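Long-range contacts in fusolin (PDB 4X27), which probably acts on chitin as a copper-dependent lytic polysaccharide monooxygenase, enhances entomopoxvirus virulence and crystallizes in vivo into viral spindles: residues A[1-6]-A[139-144]; A[143-148]-A[194-199]. All coordinates share one frame; numbering follows the deposited sequence.

Overall arrangement
Along the chain the segments come in the order 1-6, 139-144, 143-148 and 194-199, and contacts 1 and 2, whose centres lie about 8 Å apart, share I143 and H144. Contact 1 pairs the N-terminal strand 2-6 with strand 131-140. Strand 194-203 is the other neighbour of strand 131-140 in the same antiparallel sheet, and contact 2 joins it to the loop leading into strand 147-154, which belongs to the second sheet. P140 packs against the backbone of L194 and V195 where the contacts meet. Contact 1 thus assembles the copper site, while contact 2 fastens the chain around H144 to the sheet beside it.

Contact 1: residues A[1-6]-A[139-144]; sequences HGYITF and CPTAIH. With CU (copper (II) ion), chain B.
The carbonyl oxygen of H1 is gripped by two consecutive amides: T141 N donates to H1 O at 2.8 Å with a bent geometry (132° at the hydrogen), and A142 N reaches H1 O at 3.3 Å along a straighter line. Both arrive from the same face of the carbonyl plane, fixing the N-terminal residue against the turn after strand 131-140. The result is the histidine brace of lytic polysaccharide monooxygenases. Copper is bound by H1 N at 2.1 Å and H1 ND1 at 2.0 Å, while H144 NE2 completes a T-shaped set of three nitrogens, the two ring nitrogens lying roughly opposite each other. With chi1 at -73°, the imidazole of H1 lies beside its own backbone N, so one residue chelates the metal through both atoms; E68 bonds the far nitrogen, NE2. Further along, C139 N donates to Y3 O at 2.9 Å in an antiparallel hydrogen-bonded pair. On the same face of the sheet, C139 CB lies 3.5 Å from Y3 CE1, and C139 SG, in a disulfide with C189, sits obliquely to the ring in a sulfur-aromatic contact. T141 CG2 adds an oblique methyl contact at Y3 CE2, while N67 bonds the T141 hydroxyl. Strand 2-6 edges its sheet, with helix 10-17 and strand 223-234 packed against Y3 and strand 209-217 against I4.

Contact 2: residues A[143-148]-A[194-199]; sequences IHEPSF and LVYRTT. With CU (copper (II) ion), chain B.
In the fibronectin type III-like β-sandwich, Y196 on strand 194-203 meets E145 in the loop that carries the copper ligand H144 and leads into strand 147-154, a strand of the other sheet. The polar part of the contact gathers at the tyrosine hydroxyl. Y196 OH donates to E145 OE2 at 2.6 Å, a short bond that meets the carboxylate oxygen on its anti side and 26° out of its plane. E145 OE2 lies at the edge of the phenol, near the ring plane, and the carboxylate is turned 59° from that plane. A bend at chi2 (-57°) folds the glutamate chain back toward the hydroxyl. S147 projects toward Y196 from the start of its strand, its hydroxyl bonded by the indole nitrogen of W215. Aromatic packing holds the ring that presents this hydroxyl: F149 and W215 each meet Y196 edge-to-face. The apolar part is smaller and lies at the start of strand 194-203, where I143 CD1 rests 3.9 Å from L194 CD1, the two side chains crossing at about a right angle. L180, on the neighbouring strand 180-182, touches I143, L194 and Y196. The final link is through water. One molecule donates to Y196 OH at 2.7 Å and accepts from H144 N at 2.9 Å, tying the tyrosine to the backbone of the copper-binding histidine. Y196 is thereby a second-shell residue that probably helps to position H144, with its OH oxygen accepting from the water while its proton goes to E145 OE2.

Contact 1: residues A[1-6]-A[139-144]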
ATOM      1  N   HIS A   1     -30.975  12.571   9.922  1.00  6.19           N
ATOM      2  CA  HIS A   1     -29.588  12.816  10.300  1.00  4.04           C
ATOM      3  C   HIS A   1     -28.907  11.536  10.667  1.00  9.19           C
ATOM      4  O   HIS A   1     -29.507  10.644  11.282  1.00  9.23           O
ATOM      5  CB  HIS A   1     -29.489  13.806  11.471  1.00  4.08           C
ATOM      6  CG  HIS A   1     -29.795  15.240  11.133  1.00  6.96           C
ATOM      7  ND1 HIS A   1     -30.971  15.609  10.490  1.00  7.57           N
ATOM      8  CD2 HIS A   1     -29.101  16.362  11.442  1.00  7.98           C
ATOM      9  CE1 HIS A   1     -30.942  16.930  10.426  1.00  6.57           C
ATOM     10  NE2 HIS A   1     -29.845  17.427  10.989  1.00  6.92           N
ATOM     11  N   GLY A   2     -27.641  11.467  10.303  1.00  6.19           N
ATOM     12  CA  GLY A   2     -26.802  10.325  10.601  1.00  5.86           C
ATOM     13  C   GLY A   2     -25.478  10.362   9.889  1.00  8.83           C
ATOM     14  O   GLY A   2     -25.167  11.322   9.181  1.00  8.37           O
ATOM     15  N   TYR A   3     -24.718   9.280  10.045  1.00  4.23           N
ATOM     16  CA  TYR A   3     -23.374   9.091   9.496  1.00  3.34           C
ATOM     17  C   TYR A   3     -23.054   7.596   9.404  1.00  7.19           C
ATOM     18  O   TYR A   3     -23.752   6.788  10.037  1.00  5.80           O
ATOM     19  CB  TYR A   3     -22.323   9.806  10.385  1.00  3.00           C
ATOM     20  CG  TYR A   3     -22.568   9.610  11.866  1.00  5.17           C
ATOM     21  CD1 TYR A   3     -22.449   8.355  12.453  1.00  7.10           C
ATOM     22  CD2 TYR A   3     -22.932  10.673  12.678  1.00  6.52           C
ATOM     23  CE1 TYR A   3     -22.682   8.165  13.810  1.00  8.90           C
ATOM     24  CE2 TYR A   3     -23.142  10.499  14.046  1.00  7.91           C
ATOM     25  CZ  TYR A   3     -23.050   9.234  14.601  1.00 15.12           C
ATOM     26  OH  TYR A   3     -23.318   9.018  15.930  1.00 14.72           O
ATOM     27  N   ILE A   4     -21.962   7.236   8.677  1.00  3.52           N
ATOM     28  CA  ILE A   4     -21.536   5.856   8.579  1.00  3.00           C
ATOM     29  C   ILE A   4     -20.739   5.517   9.828  1.00  8.98           C
ATOM     30  O   ILE A   4     -19.806   6.250  10.192  1.00  7.72           O
ATOM     31  CB  ILE A   4     -20.738   5.505   7.303  1.00  5.66           C
ATOM     32  CG1 ILE A   4     -21.199   6.294   6.056  1.00  6.67           C
ATOM     33  CG2 ILE A   4     -20.749   3.988   7.059  1.00  5.90           C
ATOM     34  CD1 ILE A   4     -20.054   6.458   5.043  1.00 14.16           C
ATOM     35  N   THR A   5     -21.124   4.402  10.489  1.00  6.11           N
ATOM     36  CA  THR A   5     -20.428   3.889  11.667  1.00  5.64           C
ATOM     37  C   THR A   5     -19.544   2.747  11.249  1.00  7.48           C
ATOM     38  O   THR A   5     -18.539   2.510  11.901  1.00  8.47           O
ATOM     39  CB  THR A   5     -21.372   3.507  12.809  1.00 13.37           C
ATOM     40  OG1 THR A   5     -22.521   2.792  12.316  1.00  4.18           O
ATOM     41  CG2 THR A   5     -21.755   4.709  13.654  1.00  9.99           C
ATOM     42  N   PHE A   6     -19.895   2.050  10.165  1.00  3.92           N
ATOM     43  CA  PHE A   6     -19.052   0.980   9.633  1.00  4.18           C
ATOM     44  C   PHE A   6     -19.155   0.819   8.080  1.00  9.41           C
ATOM     45  O   PHE A   6     -20.181   0.378   7.579  1.00  8.30           O
ATOM     46  CB  PHE A   6     -19.277  -0.387  10.323  1.00  5.22           C
ATOM     47  CG  PHE A   6     -18.143  -1.311   9.936  1.00  5.80           C
ATOM     48  CD1 PHE A   6     -16.843  -1.062  10.369  1.00  6.97           C
ATOM     49  CD2 PHE A   6     -18.352  -2.349   9.032  1.00  8.98           C
ATOM     50  CE1 PHE A   6     -15.776  -1.846   9.929  1.00  8.02           C
ATOM     51  CE2 PHE A   6     -17.290  -3.149   8.608  1.00 12.33           C
ATOM     52  CZ  PHE A   6     -16.007  -2.898   9.073  1.00  9.89           C
ATOM     53  N   CYS A 139     -25.679   4.801  10.970  1.00  9.65           N
ATOM     54  CA  CYS A 139     -26.222   5.247  12.244  1.00 10.44           C
ATOM     55  C   CYS A 139     -27.238   6.386  12.065  1.00 12.79           C
ATOM     56  O   CYS A 139     -26.820   7.529  11.894  1.00 10.95           O
ATOM     57  CB  CYS A 139     -25.070   5.684  13.147  1.00 12.49           C
ATOM     58  SG  CYS A 139     -25.560   6.193  14.817  1.00 17.22           S
ATOM     59  N   PRO A 140     -28.563   6.146  12.171  1.00 10.26           N
ATOM     60  CA  PRO A 140     -29.502   7.273  12.075  1.00  9.89           C
ATOM     61  C   PRO A 140     -29.700   7.914  13.446  1.00 14.18           C
ATOM     62  O   PRO A 140     -30.248   7.277  14.354  1.00 15.60           O
ATOM     63  CB  PRO A 140     -30.785   6.622  11.546  1.00 11.63           C
ATOM     64  CG  PRO A 140     -30.692   5.147  11.959  1.00 15.69           C
ATOM     65  CD  PRO A 140     -29.275   4.871  12.414  1.00 11.60           C
ATOM     66  N   THR A 141     -29.254   9.167  13.609  1.00  8.33           N
ATOM     67  CA  THR A 141     -29.429   9.858  14.883  1.00  7.52           C
ATOM     68  C   THR A 141     -30.878  10.385  14.981  1.00  9.96           C
ATOM     69  O   THR A 141     -31.368  10.579  16.078  1.00 10.18           O
ATOM     70  CB  THR A 141     -28.352  10.952  15.088  1.00 13.04           C
ATOM     71  OG1 THR A 141     -28.652  12.097  14.303  1.00 12.61           O
ATOM     72  CG2 THR A 141     -26.944  10.453  14.780  1.00  7.94           C
ATOM     73  N   ALA A 142     -31.544  10.588  13.817  1.00  5.88           N
ATOM     74  CA  ALA A 142     -32.924  11.006  13.587  1.00  5.45           C
ATOM     75  C   ALA A 142     -33.528  10.058  12.549  1.00 11.74           C
ATOM     76  O   ALA A 142     -32.945   9.881  11.486  1.00 11.25           O
ATOM     77  CB  ALA A 142     -32.968  12.465  13.094  1.00  6.30           C
ATOM     78  N   ILE A 143     -34.666   9.421  12.871  1.00 10.81           N
ATOM     79  CA  ILE A 143     -35.348   8.455  12.004  1.00 11.55           C
ATOM     80  C   ILE A 143     -36.153   9.166  10.905  1.00 15.37           C
ATOM     81  O   ILE A 143     -37.018   9.994  11.202  1.00 15.13           O
ATOM     82  CB  ILE A 143     -36.259   7.473  12.835  1.00 15.01           C
ATOM     83  CG1 ILE A 143     -35.464   6.726  13.958  1.00 14.74           C
ATOM     84  CG2 ILE A 143     -37.016   6.483  11.920  1.00 13.61           C
ATOM     85  CD1 ILE A 143     -34.221   5.793  13.438  1.00 12.46           C
ATOM     86  N   HIS A 144     -35.879   8.806   9.641  1.00 11.89           N
ATOM     87  CA  HIS A 144     -36.588   9.339   8.479  1.00 11.07           C
ATOM     88  C   HIS A 144     -36.924   8.254   7.490  1.00 12.51           C
ATOM     89  O   HIS A 144     -36.041   7.507   7.068  1.00 11.13           O
ATOM     90  CB  HIS A 144     -35.790  10.427   7.743  1.00 11.78           C
ATOM     91  CG  HIS A 144     -35.327  11.562   8.586  1.00 15.17           C
ATOM     92  ND1 HIS A 144     -36.207  12.286   9.372  1.00 17.23           N
ATOM     93  CD2 HIS A 144     -34.095  12.109   8.681  1.00 17.10           C
ATOM     94  CE1 HIS A 144     -35.475  13.222   9.950  1.00 16.87           C
ATOM     95  NE2 HIS A 144     -34.193  13.145   9.573  1.00 17.21           N
TER
HETATM   96 CU    CU B 401     -32.348  14.200   9.928  0.79 16.85          CU

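Contact 2: residues A[143-148]-A[194-199]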
ATOM      1  N   ILE A 143     -34.666   9.421  12.871  1.00 10.81           N
ATOM      2  CA  ILE A 143     -35.348   8.455  12.004  1.00 11.55           C
ATOM      3  C   ILE A 143     -36.153   9.166  10.905  1.00 15.37           C
ATOM      4  O   ILE A 143     -37.018   9.994  11.202  1.00 15.13           O
ATOM      5  CB  ILE A 143     -36.259   7.473  12.835  1.00 15.01           C
ATOM      6  CG1 ILE A 143     -35.464   6.726  13.958  1.00 14.74           C
ATOM      7  CG2 ILE A 143     -37.016   6.483  11.920  1.00 13.61           C
ATOM      8  CD1 ILE A 143     -34.221   5.793  13.438  1.00 12.46           C
ATOM      9  N   HIS A 144     -35.879   8.806   9.641  1.00 11.89           N
ATOM     10  CA  HIS A 144     -36.588   9.339   8.479  1.00 11.07           C
ATOM     11  C   HIS A 144     -36.924   8.254   7.490  1.00 12.51           C
ATOM     12  O   HIS A 144     -36.041   7.507   7.068  1.00 11.13           O
ATOM     13  CB  HIS A 144     -35.790  10.427   7.743  1.00 11.78           C
ATOM     14  CG  HIS A 144     -35.327  11.562   8.586  1.00 15.17           C
ATOM     15  ND1 HIS A 144     -36.207  12.286   9.372  1.00 17.23           N
ATOM     16  CD2 HIS A 144     -34.095  12.109   8.681  1.00 17.10           C
ATOM     17  CE1 HIS A 144     -35.475  13.222   9.950  1.00 16.87           C
ATOM     18  NE2 HIS A 144     -34.193  13.145   9.573  1.00 17.21           N
ATOM     19  N   GLU A 145     -38.196   8.202   7.088  1.00  9.42           N
ATOM     20  CA  GLU A 145     -38.738   7.283   6.069  1.00  9.25           C
ATOM     21  C   GLU A 145     -39.870   7.990   5.323  1.00 11.93           C
ATOM     22  O   GLU A 145     -40.583   8.762   5.970  1.00 12.39           O
ATOM     23  CB  GLU A 145     -39.245   5.954   6.683  1.00 10.75           C
ATOM     24  CG  GLU A 145     -38.165   4.935   7.038  1.00 19.77           C
ATOM     25  CD  GLU A 145     -37.236   4.497   5.917  1.00 33.16           C
ATOM     26  OE1 GLU A 145     -37.687   4.375   4.756  1.00 35.23           O
ATOM     27  OE2 GLU A 145     -36.036   4.294   6.205  1.00 22.38           O
ATOM     28  N   PRO A 146     -40.095   7.760   4.003  1.00  6.12           N
ATOM     29  CA  PRO A 146     -39.330   6.899   3.071  1.00  5.62           C
ATOM     30  C   PRO A 146     -37.931   7.479   2.765  1.00  9.37           C
ATOM     31  O   PRO A 146     -37.688   8.679   2.955  1.00  7.59           O
ATOM     32  CB  PRO A 146     -40.239   6.833   1.823  1.00  6.76           C
ATOM     33  CG  PRO A 146     -41.009   8.128   1.846  1.00 11.24           C
ATOM     34  CD  PRO A 146     -41.219   8.436   3.322  1.00  7.53           C
ATOM     35  N   SER A 147     -36.996   6.605   2.350  1.00  7.15           N
ATOM     36  CA  SER A 147     -35.595   6.960   2.056  1.00  6.89           C
ATOM     37  C   SER A 147     -34.912   5.864   1.264  1.00 11.11           C
ATOM     38  O   SER A 147     -35.449   4.766   1.139  1.00 12.83           O
ATOM     39  CB  SER A 147     -34.815   7.229   3.340  1.00  9.11           C
ATOM     40  OG  SER A 147     -34.460   6.032   4.014  1.00 15.86           O
ATOM     41  N   PHE A 148     -33.739   6.161   0.699  1.00  6.19           N
ATOM     42  CA  PHE A 148     -32.960   5.173  -0.028  1.00  4.73           C
ATOM     43  C   PHE A 148     -31.481   5.485   0.132  1.00  9.78           C
ATOM     44  O   PHE A 148     -31.109   6.603   0.508  1.00  8.29           O
ATOM     45  CB  PHE A 148     -33.376   5.069  -1.510  1.00  5.53           C
ATOM     46  CG  PHE A 148     -33.082   6.262  -2.396  1.00  6.33           C
ATOM     47  CD1 PHE A 148     -31.885   6.348  -3.103  1.00  8.32           C
ATOM     48  CD2 PHE A 148     -34.026   7.264  -2.574  1.00  6.57           C
ATOM     49  CE1 PHE A 148     -31.621   7.441  -3.925  1.00  9.28           C
ATOM     50  CE2 PHE A 148     -33.773   8.341  -3.423  1.00  9.35           C
ATOM     51  CZ  PHE A 148     -32.571   8.433  -4.082  1.00  7.86           C
ATOM     52  N   LEU A 194     -32.299   1.731  16.538  1.00 11.24           N
ATOM     53  CA  LEU A 194     -32.248   1.406  15.111  1.00 10.59           C
ATOM     54  C   LEU A 194     -30.991   1.832  14.343  1.00 11.74           C
ATOM     55  O   LEU A 194     -30.393   2.864  14.622  1.00 10.41           O
ATOM     56  CB  LEU A 194     -33.460   2.018  14.384  1.00 10.58           C
ATOM     57  CG  LEU A 194     -34.863   1.633  14.847  1.00 14.89           C
ATOM     58  CD1 LEU A 194     -35.917   2.387  14.035  1.00 14.42           C
ATOM     59  CD2 LEU A 194     -35.078   0.139  14.773  1.00 17.41           C
ATOM     60  N   VAL A 195     -30.657   1.030  13.319  1.00  7.54           N
ATOM     61  CA  VAL A 195     -29.550   1.211  12.370  1.00  8.09           C
ATOM     62  C   VAL A 195     -29.992   0.760  10.963  1.00 11.35           C
ATOM     63  O   VAL A 195     -31.031   0.114  10.795  1.00 10.36           O
ATOM     64  CB  VAL A 195     -28.232   0.460  12.783  1.00 12.99           C
ATOM     65  CG1 VAL A 195     -27.530   1.118  13.970  1.00 13.12           C
ATOM     66  CG2 VAL A 195     -28.473  -1.026  13.043  1.00 12.61           C
ATOM     67  N   TYR A 196     -29.188   1.092   9.959  1.00  8.52           N
ATOM     68  CA  TYR A 196     -29.359   0.573   8.604  1.00  7.81           C
ATOM     69  C   TYR A 196     -28.184  -0.321   8.358  1.00 12.07           C
ATOM     70  O   TYR A 196     -27.048   0.138   8.528  1.00 11.18           O
ATOM     71  CB  TYR A 196     -29.435   1.661   7.527  1.00  7.88           C
ATOM     72  CG  TYR A 196     -30.642   2.561   7.551  1.00  8.49           C
ATOM     73  CD1 TYR A 196     -31.845   2.161   6.977  1.00 10.36           C
ATOM     74  CD2 TYR A 196     -30.542   3.877   7.995  1.00  8.74           C
ATOM     75  CE1 TYR A 196     -32.928   3.036   6.884  1.00 11.72           C
ATOM     76  CE2 TYR A 196     -31.617   4.756   7.913  1.00  9.05           C
ATOM     77  CZ  TYR A 196     -32.804   4.336   7.351  1.00 20.13           C
ATOM     78  OH  TYR A 196     -33.865   5.207   7.320  1.00 27.32           O
ATOM     79  N   ARG A 197     -28.429  -1.590   8.023  1.00 10.06           N
ATOM     80  CA  ARG A 197     -27.361  -2.549   7.742  1.00 10.84           C
ATOM     81  C   ARG A 197     -27.559  -3.216   6.400  1.00 17.84           C
ATOM     82  O   ARG A 197     -28.659  -3.658   6.088  1.00 18.81           O
ATOM     83  CB  ARG A 197     -27.254  -3.624   8.829  1.00 10.43           C
ATOM     84  CG  ARG A 197     -26.695  -3.140  10.179  1.00 15.52           C
ATOM     85  CD  ARG A 197     -26.326  -4.300  11.102  1.00 13.67           C
ATOM     86  NE  ARG A 197     -27.409  -5.277  11.283  1.00 11.52           N
ATOM     87  CZ  ARG A 197     -28.213  -5.330  12.342  1.00 21.43           C
ATOM     88  NH1 ARG A 197     -28.092  -4.444  13.322  1.00  3.00           N
ATOM     89  NH2 ARG A 197     -29.142  -6.273  12.432  1.00  7.11           N
ATOM     90  N   THR A 198     -26.500  -3.301   5.601  1.00 14.98           N
ATOM     91  CA  THR A 198     -26.582  -3.967   4.306  1.00 14.62           C
ATOM     92  C   THR A 198     -25.233  -4.555   3.959  1.00 16.60           C
ATOM     93  O   THR A 198     -24.195  -4.021   4.353  1.00 16.59           O
ATOM     94  CB  THR A 198     -27.146  -3.054   3.180  1.00 24.73           C
ATOM     95  OG1 THR A 198     -27.832  -3.885   2.242  1.00 22.82           O
ATOM     96  CG2 THR A 198     -26.068  -2.207   2.458  1.00 21.85           C
ATOM     97  N   THR A 199     -25.263  -5.666   3.230  1.00 11.69           N
ATOM     98  CA  THR A 199     -24.060  -6.326   2.797  1.00 11.31           C
ATOM     99  C   THR A 199     -23.785  -5.933   1.389  1.00 14.51           C
ATOM    100  O   THR A 199     -24.660  -5.983   0.526  1.00 14.30           O
ATOM    101  CB  THR A 199     -24.130  -7.828   2.970  1.00 16.66           C
ATOM    102  OG1 THR A 199     -24.548  -8.091   4.301  1.00 13.61           O
ATOM    103  CG2 THR A 199     -22.789  -8.501   2.674  1.00 13.85           C
TER
HETATM  104 CU    CU B 401     -32.348  14.200   9.928  0.79 16.85          CU
HETATM  105  O   HOH W   1     -33.945   6.617   9.622  1.00 45.93           O